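Long-range contacts in nucleoside-diphosphate-sugar epimerase (Pseudomonas aeruginosa, PDB 2X4G), which probably works as an NAD(P)-dependent epimerase or dehydratase of nucleotide-sugar type, with a Rossmann-like cofactor-binding fold: residues V99-Y110 against C158-Q169; L174-G182 against G233-L241. All coordinates share one frame; numbering follows the deposited sequence.

Contact 1: V99-Y110 against C158-Q169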
# COMPACT_ATOMS: atom_id res chain seq x y z
N VAL A 99 14.57 -6.62 3.18
CA VAL A 99 15.45 -7.73 3.61
C VAL A 99 16.92 -7.34 3.71
O VAL A 99 17.57 -7.60 4.72
CB VAL A 99 15.36 -8.94 2.66
CG1 VAL A 99 16.31 -10.04 3.10
CG2 VAL A 99 13.93 -9.44 2.57
N ALA A 100 17.44 -6.73 2.64
CA ALA A 100 18.84 -6.30 2.54
C ALA A 100 19.32 -5.40 3.68
O ALA A 100 20.47 -5.51 4.13
CB ALA A 100 19.06 -5.59 1.21
N SER A 101 18.44 -4.50 4.12
CA SER A 101 18.75 -3.49 5.14
C SER A 101 18.45 -3.97 6.55
O SER A 101 18.92 -3.37 7.51
CB SER A 101 17.97 -2.21 4.88
OG SER A 101 16.58 -2.47 4.94
N ALA A 102 17.63 -5.02 6.67
CA ALA A 102 17.45 -5.72 7.94
C ALA A 102 18.77 -6.41 8.28
O ALA A 102 19.32 -6.25 9.38
CB ALA A 102 16.31 -6.72 7.85
N LEU A 103 19.29 -7.15 7.30
CA LEU A 103 20.58 -7.81 7.41
C LEU A 103 21.71 -6.81 7.57
O LEU A 103 22.70 -7.10 8.24
CB LEU A 103 20.84 -8.69 6.19
CG LEU A 103 19.90 -9.89 6.01
CD1 LEU A 103 20.28 -10.63 4.74
CD2 LEU A 103 19.94 -10.83 7.22
N GLY A 104 21.56 -5.63 6.98
CA GLY A 104 22.57 -4.58 7.06
C GLY A 104 22.75 -3.99 8.45
O GLY A 104 23.83 -3.49 8.79
N GLN A 105 21.70 -4.03 9.26
CA GLN A 105 21.78 -3.55 10.63
C GLN A 105 22.41 -4.60 11.52
O GLN A 105 23.25 -4.27 12.37
CB GLN A 105 20.39 -3.18 11.17
CG GLN A 105 19.78 -1.87 10.58
CD GLN A 105 18.36 -1.55 11.12
OE1 GLN A 105 18.01 -1.89 12.27
NE2 GLN A 105 17.55 -0.89 10.28
N THR A 106 22.01 -5.86 11.36
CA THR A 106 22.51 -6.90 12.25
C THR A 106 23.95 -7.29 11.97
O THR A 106 24.68 -7.66 12.88
CB THR A 106 21.68 -8.20 12.19
OG1 THR A 106 21.53 -8.59 10.82
CG2 THR A 106 20.32 -8.02 12.85
N ASN A 107 24.36 -7.22 10.71
CA ASN A 107 25.65 -7.80 10.38
C ASN A 107 26.81 -7.17 11.15
O ASN A 107 27.67 -7.89 11.67
CB ASN A 107 25.91 -7.80 8.88
CG ASN A 107 26.59 -9.07 8.42
OD1 ASN A 107 26.16 -10.18 8.79
ND2 ASN A 107 27.67 -8.93 7.65
N PRO A 108 26.84 -5.83 11.26
CA PRO A 108 27.93 -5.22 12.03
C PRO A 108 27.91 -5.62 13.50
O PRO A 108 28.96 -5.73 14.13
CB PRO A 108 27.67 -3.71 11.87
CG PRO A 108 26.85 -3.58 10.66
CD PRO A 108 25.99 -4.81 10.64
N PHE A 109 26.72 -5.81 14.05
CA PHE A 109 26.57 -6.16 15.45
C PHE A 109 27.28 -7.47 15.73
O PHE A 109 28.04 -7.58 16.68
CB PHE A 109 25.09 -6.24 15.83
CG PHE A 109 24.83 -6.94 17.13
CD1 PHE A 109 25.01 -6.28 18.33
CD2 PHE A 109 24.41 -8.26 17.14
CE1 PHE A 109 24.79 -6.91 19.52
CE2 PHE A 109 24.18 -8.89 18.32
CZ PHE A 109 24.38 -8.22 19.52
N TYR A 110 27.02 -8.45 14.88
CA TYR A 110 27.67 -9.75 15.00
C TYR A 110 29.18 -9.61 14.82
O TYR A 110 29.97 -10.18 15.58
CB TYR A 110 27.11 -10.72 13.96
CG TYR A 110 25.69 -11.15 14.22
CD1 TYR A 110 25.35 -11.79 15.40
CD2 TYR A 110 24.69 -10.92 13.30
CE1 TYR A 110 24.04 -12.20 15.65
CE2 TYR A 110 23.38 -11.33 13.54
CZ TYR A 110 23.07 -11.97 14.71
OH TYR A 110 21.78 -12.38 14.94
N CYS A 158 12.05 -11.54 5.28
CA CYS A 158 12.92 -10.80 6.15
C CYS A 158 13.08 -11.52 7.50
O CYS A 158 14.19 -11.73 8.00
CB CYS A 158 12.37 -9.39 6.34
SG CYS A 158 13.15 -8.54 7.70
N LYS A 159 11.98 -11.95 8.07
CA LYS A 159 12.03 -12.69 9.33
C LYS A 159 12.72 -14.05 9.20
O LYS A 159 13.39 -14.49 10.13
CB LYS A 159 10.63 -12.81 9.95
CG LYS A 159 10.33 -11.74 11.04
CD LYS A 159 10.65 -10.29 10.62
CE LYS A 159 10.70 -9.34 11.82
NZ LYS A 159 11.61 -9.85 12.91
N TRP A 160 12.58 -14.70 8.07
CA TRP A 160 13.30 -15.95 7.82
C TRP A 160 14.79 -15.71 7.71
O TRP A 160 15.58 -16.48 8.22
CB TRP A 160 12.81 -16.63 6.53
CG TRP A 160 13.72 -17.71 6.04
CD1 TRP A 160 13.71 -19.01 6.41
CD2 TRP A 160 14.77 -17.57 5.08
NE1 TRP A 160 14.69 -19.70 5.75
CE2 TRP A 160 15.36 -18.84 4.92
CE3 TRP A 160 15.27 -16.50 4.33
CZ2 TRP A 160 16.43 -19.07 4.05
CZ3 TRP A 160 16.34 -16.72 3.47
CH2 TRP A 160 16.90 -18.00 3.33
N ALA A 161 15.17 -14.64 7.03
CA ALA A 161 16.60 -14.32 6.83
C ALA A 161 17.32 -14.06 8.15
O ALA A 161 18.35 -14.66 8.44
CB ALA A 161 16.75 -13.13 5.90
N LEU A 162 16.77 -13.15 8.96
CA LEU A 162 17.36 -12.82 10.25
C LEU A 162 17.50 -14.06 11.13
O LEU A 162 18.48 -14.21 11.88
CB LEU A 162 16.50 -11.76 10.95
CG LEU A 162 16.47 -10.36 10.28
CD1 LEU A 162 15.30 -9.46 10.75
CD2 LEU A 162 17.83 -9.65 10.47
N ASP A 163 16.54 -14.96 11.02
CA ASP A 163 16.63 -16.24 11.73
C ASP A 163 17.80 -17.09 11.20
O ASP A 163 18.62 -17.57 11.98
CB ASP A 163 15.32 -17.02 11.62
CG ASP A 163 15.24 -18.15 12.63
OD1 ASP A 163 15.54 -19.31 12.26
OD2 ASP A 163 14.89 -17.87 13.80
N GLU A 164 17.86 -17.28 9.88
CA GLU A 164 18.98 -17.97 9.24
C GLU A 164 20.32 -17.37 9.58
O GLU A 164 21.29 -18.10 9.78
CB GLU A 164 18.83 -17.96 7.72
CG GLU A 164 18.13 -19.20 7.16
CD GLU A 164 18.98 -20.46 7.21
OE1 GLU A 164 18.39 -21.56 7.10
OE2 GLU A 164 20.23 -20.37 7.37
N GLN A 165 20.39 -16.04 9.59
CA GLN A 165 21.62 -15.31 9.90
C GLN A 165 22.13 -15.64 11.29
O GLN A 165 23.32 -15.91 11.46
CB GLN A 165 21.37 -13.81 9.80
CG GLN A 165 22.61 -12.95 10.02
CD GLN A 165 22.30 -11.46 10.01
OE1 GLN A 165 21.27 -11.04 10.57
NE2 GLN A 165 23.17 -10.66 9.38
N ALA A 166 21.24 -15.60 12.27
CA ALA A 166 21.61 -15.89 13.65
C ALA A 166 22.14 -17.33 13.80
O ALA A 166 23.21 -17.56 14.37
CB ALA A 166 20.44 -15.63 14.60
N ARG A 167 21.41 -18.30 13.26
CA ARG A 167 21.85 -19.69 13.31
C ARG A 167 23.22 -19.85 12.63
O ARG A 167 24.05 -20.64 13.08
CB ARG A 167 20.83 -20.63 12.64
CG ARG A 167 19.44 -20.59 13.28
CD ARG A 167 18.63 -21.84 13.00
NE ARG A 167 18.60 -22.19 11.58
CZ ARG A 167 17.87 -21.58 10.65
NH1 ARG A 167 17.09 -20.54 10.95
NH2 ARG A 167 17.91 -21.99 9.39
N GLU A 168 23.42 -19.10 11.55
CA GLU A 168 24.65 -19.10 10.76
C GLU A 168 25.83 -18.60 11.59
O GLU A 168 26.92 -19.14 11.49
CB GLU A 168 24.39 -18.25 9.51
CG GLU A 168 25.54 -17.93 8.54
CD GLU A 168 25.18 -16.73 7.61
OE1 GLU A 168 25.51 -15.57 7.95
OE2 GLU A 168 24.52 -16.95 6.55
N GLN A 169 25.61 -17.60 12.43
CA GLN A 169 26.65 -17.14 13.35
C GLN A 169 26.95 -18.21 14.42
O GLN A 169 28.11 -18.40 14.81
CB GLN A 169 26.23 -15.84 14.04
CG GLN A 169 25.86 -14.68 13.11
CD GLN A 169 27.06 -14.08 12.38
OE1 GLN A 169 28.10 -13.82 12.98
NE2 GLN A 169 26.90 -13.83 11.09
O HOH W 1 20.10 -12.37 12.74

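Contact 2: L174-G182 against G233-L241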
# COMPACT_ATOMS: atom_id res chain seq x y z
N LEU A 174 29.98 -18.51 16.96
CA LEU A 174 29.58 -17.35 17.75
C LEU A 174 28.55 -17.85 18.79
O LEU A 174 27.78 -18.75 18.49
CB LEU A 174 29.01 -16.25 16.84
CG LEU A 174 29.25 -14.81 17.29
CD1 LEU A 174 30.75 -14.52 17.50
CD2 LEU A 174 28.65 -13.81 16.30
N PRO A 175 28.56 -17.31 20.02
CA PRO A 175 27.66 -17.85 21.03
C PRO A 175 26.24 -17.27 20.98
O PRO A 175 25.81 -16.60 21.92
CB PRO A 175 28.36 -17.50 22.35
CG PRO A 175 29.17 -16.31 22.06
CD PRO A 175 29.49 -16.31 20.59
N VAL A 176 25.51 -17.56 19.91
CA VAL A 176 24.21 -16.94 19.68
C VAL A 176 23.11 -17.87 20.09
O VAL A 176 23.09 -19.02 19.66
CB VAL A 176 23.97 -16.57 18.20
CG1 VAL A 176 22.50 -16.32 17.95
CG2 VAL A 176 24.78 -15.36 17.82
N VAL A 177 22.19 -17.37 20.92
CA VAL A 177 20.97 -18.07 21.26
C VAL A 177 19.83 -17.27 20.63
O VAL A 177 19.91 -16.04 20.54
CB VAL A 177 20.79 -18.18 22.79
CG1 VAL A 177 19.45 -18.84 23.14
CG2 VAL A 177 21.99 -18.95 23.43
N ILE A 178 18.76 -17.94 20.19
CA ILE A 178 17.62 -17.24 19.61
C ILE A 178 16.36 -17.38 20.47
O ILE A 178 15.89 -18.49 20.72
CB ILE A 178 17.33 -17.74 18.21
CG1 ILE A 178 18.58 -17.64 17.36
CG2 ILE A 178 16.21 -16.94 17.58
CD1 ILE A 178 18.44 -18.35 16.04
N GLY A 179 15.82 -16.23 20.89
CA GLY A 179 14.60 -16.15 21.69
C GLY A 179 13.49 -15.54 20.86
O GLY A 179 13.66 -14.48 20.28
N ILE A 180 12.36 -16.24 20.79
CA ILE A 180 11.28 -15.94 19.86
C ILE A 180 10.02 -15.79 20.68
O ILE A 180 9.37 -16.78 20.97
CB ILE A 180 11.04 -17.11 18.87
CG1 ILE A 180 12.31 -17.46 18.10
CG2 ILE A 180 9.92 -16.76 17.88
CD1 ILE A 180 12.12 -18.65 17.15
N PRO A 181 9.67 -14.56 21.06
CA PRO A 181 8.43 -14.39 21.80
C PRO A 181 7.22 -14.38 20.88
O PRO A 181 7.35 -14.10 19.69
CB PRO A 181 8.61 -13.02 22.44
CG PRO A 181 9.42 -12.28 21.48
CD PRO A 181 10.37 -13.28 20.90
N GLY A 182 6.04 -14.68 21.42
CA GLY A 182 4.79 -14.44 20.72
C GLY A 182 4.52 -12.95 20.64
O GLY A 182 5.38 -12.13 20.98
N GLY A 233 19.95 -20.89 27.60
CA GLY A 233 19.75 -21.59 26.33
C GLY A 233 20.98 -22.29 25.79
O GLY A 233 22.11 -21.90 26.07
N ARG A 234 20.75 -23.35 25.02
CA ARG A 234 21.83 -23.97 24.25
C ARG A 234 22.18 -23.10 23.02
O ARG A 234 21.30 -22.60 22.30
CB ARG A 234 21.48 -25.40 23.83
CG ARG A 234 21.16 -26.34 25.01
CD ARG A 234 21.23 -27.83 24.64
NE ARG A 234 20.76 -28.12 23.28
CZ ARG A 234 19.48 -28.25 22.90
NH1 ARG A 234 19.20 -28.52 21.63
NH2 ARG A 234 18.48 -28.11 23.76
N ILE A 235 23.48 -22.93 22.81
CA ILE A 235 24.03 -22.10 21.76
C ILE A 235 23.48 -22.61 20.45
O ILE A 235 23.51 -23.80 20.19
CB ILE A 235 25.61 -22.17 21.74
CG1 ILE A 235 26.23 -21.94 23.15
CG2 ILE A 235 26.19 -21.19 20.72
CD1 ILE A 235 26.13 -23.23 24.23
N GLY A 236 22.92 -21.73 19.64
CA GLY A 236 22.39 -22.11 18.34
C GLY A 236 20.96 -22.61 18.33
O GLY A 236 20.44 -22.96 17.26
N GLU A 237 20.31 -22.65 19.49
CA GLU A 237 18.92 -23.10 19.59
C GLU A 237 17.91 -21.95 19.63
O GLU A 237 18.23 -20.83 20.05
CB GLU A 237 18.75 -23.96 20.83
CG GLU A 237 19.58 -25.25 20.86
CD GLU A 237 19.27 -26.15 19.70
OE1 GLU A 237 20.23 -26.62 19.04
OE2 GLU A 237 18.07 -26.37 19.43
N ARG A 238 16.69 -22.22 19.18
CA ARG A 238 15.57 -21.28 19.33
C ARG A 238 14.77 -21.62 20.58
O ARG A 238 14.73 -22.78 21.00
CB ARG A 238 14.63 -21.35 18.12
CG ARG A 238 15.37 -21.37 16.79
CD ARG A 238 14.55 -20.86 15.62
NE ARG A 238 13.74 -21.92 15.02
CZ ARG A 238 13.35 -21.96 13.74
NH1 ARG A 238 13.70 -21.02 12.87
NH2 ARG A 238 12.62 -22.99 13.33
N TYR A 239 14.16 -20.61 21.19
CA TYR A 239 13.26 -20.84 22.31
C TYR A 239 12.04 -19.95 22.18
O TYR A 239 12.14 -18.72 22.28
CB TYR A 239 13.95 -20.59 23.64
CG TYR A 239 15.05 -21.56 23.91
CD1 TYR A 239 16.36 -21.29 23.53
CD2 TYR A 239 14.78 -22.78 24.52
CE1 TYR A 239 17.37 -22.20 23.78
CE2 TYR A 239 15.79 -23.69 24.77
CZ TYR A 239 17.08 -23.39 24.40
OH TYR A 239 18.07 -24.31 24.65
N LEU A 240 10.90 -20.58 21.93
CA LEU A 240 9.62 -19.91 21.90
C LEU A 240 9.17 -19.52 23.33
O LEU A 240 9.12 -20.35 24.25
CB LEU A 240 8.59 -20.80 21.23
CG LEU A 240 8.70 -20.97 19.72
CD1 LEU A 240 7.85 -22.15 19.27
CD2 LEU A 240 8.27 -19.66 19.02
N LEU A 241 8.88 -18.22 23.50
CA LEU A 241 8.51 -17.65 24.77
C LEU A 241 7.05 -17.27 24.60
O LEU A 241 6.74 -16.31 23.95
CB LEU A 241 9.41 -16.44 25.09
CG LEU A 241 10.93 -16.73 25.09
CD1 LEU A 241 11.74 -15.47 25.29
CD2 LEU A 241 11.31 -17.77 26.16

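Contact 1: V99-Y110 against C158-Q169
The ring of Tyr-110 lies beneath the side chain of Gln-169, whose CG sits over the ring centre, 3.7 Å from the centroid, in a CH-pi contact. The glutamine chain bends at chi2 (-71°), which lays its amide nearly parallel to the ring and stacked on it. Phe-109 CD2 meets the opposite face near the rim. At the edge, in the ring plane, lie Gln-165 OE1 and a water. The Gln-165 amide stands steeply to the ring but nearly parallel to the amide of Asn-107.

Gln-165 is a knob among Leu-103, Thr-106, Asn-107 and Tyr-110. Its CG is anti to the backbone N (chi1 -177°) and the chain stays extended, a reach that carries the amide across to helix 99-110. There NE2 makes a weak bond to Asn-107 OD1 at 3.1 Å, while OE1 accepts from Thr-106 OG1, modelled at 2.5 Å, too short to be taken literally. The water receives a bond from Tyr-110 OH (2.8 Å) and donates to Gln-165 OE1 and Leu-162 O.

Toward the N-terminal ends small residues let the helices close in: Ala-102 CB touches Cys-158 SG at 3.6 Å, and Val-99 and Leu-103 CD2 pack on Ala-161 CB. Leu-162 CD2 meets Thr-106 CG2 at 3.8 Å. The axes come within 9.5 Å and cross at -31°, two neighbouring helices on one face of the Rossmann sheet. Lys-159, on the side of its helix turned from this interface, fits the lysine of the YxxxK sequence usual in this superfamily.

The chemistry thus divides along the interface: apolar at one end, and at the other a water joining Tyr-110, Leu-162 and Gln-165. With the weak asparagine bond and a threonine bond of doubtful length, it would tend to hold the glutamine amide.

Contact 2: L174-G182 against G233-L241
Ile-180 reaches over strand 238-241 from its neighbour in the sheet. Its CB lies 3.8 Å from Leu-240 CD2, and the CG2 branch meets that same methyl still more closely. The other branch, CG1, is anti to the carbonyl carbon (chi1 -56°) and runs on extended, taking CD1 to Arg-238, where it rests 3.6 Å from CD. A beta-branched aliphatic suits this buried position, since each arm finds its own partner. The arginine's charged end goes further, to Asp-163 and the ring of Phe-144.

The strands run parallel. Ile-178, Ile-180 and Gly-182 give their N-H groups to Glu-237 O, Tyr-239 O and Leu-241 O; Tyr-239 N and Leu-241 N answer to Ile-178 O and Ile-180 O. Pro-181, lacking an N-H, falls between the donors and costs this ladder nothing. On its face of the sheet Val-177 CG1 lies 4.0 Å from Tyr-239 CD1, at the edge of the ring.

Before the strand, a type II turn places Gly-236, with its positive phi of 87°, so that its N bonds Val-176 O at 2.7 Å. Backbone bonds therefore set the register, while Ile-180 CD1 packs on the aliphatic part of a buried arginine and leaves its guanidinium to partners beyond.

Overall arrangement
The two contacts follow one another along the chain and share a border, their centres about 14 Å apart. Helix 154-171 leads directly into strand 176-185, so contact 1 supplies the helical layer and contact 2 the sheet beneath it, as expected for a Rossmann-like fold. Gln-169 O probably accepts a hydrogen bond from Leu-174 N (2.9 Å) at the connection. Above the sheet, Ala-166 CB packs on Ile-178 CD1 at 3.7 Å, and Asp-163 forms a salt bridge with Arg-238, joining the helix to the strand 238-247. Tyr-110 also touches Leu-174 and Val-176, bringing helix 98-116 onto the start of strand 176-185.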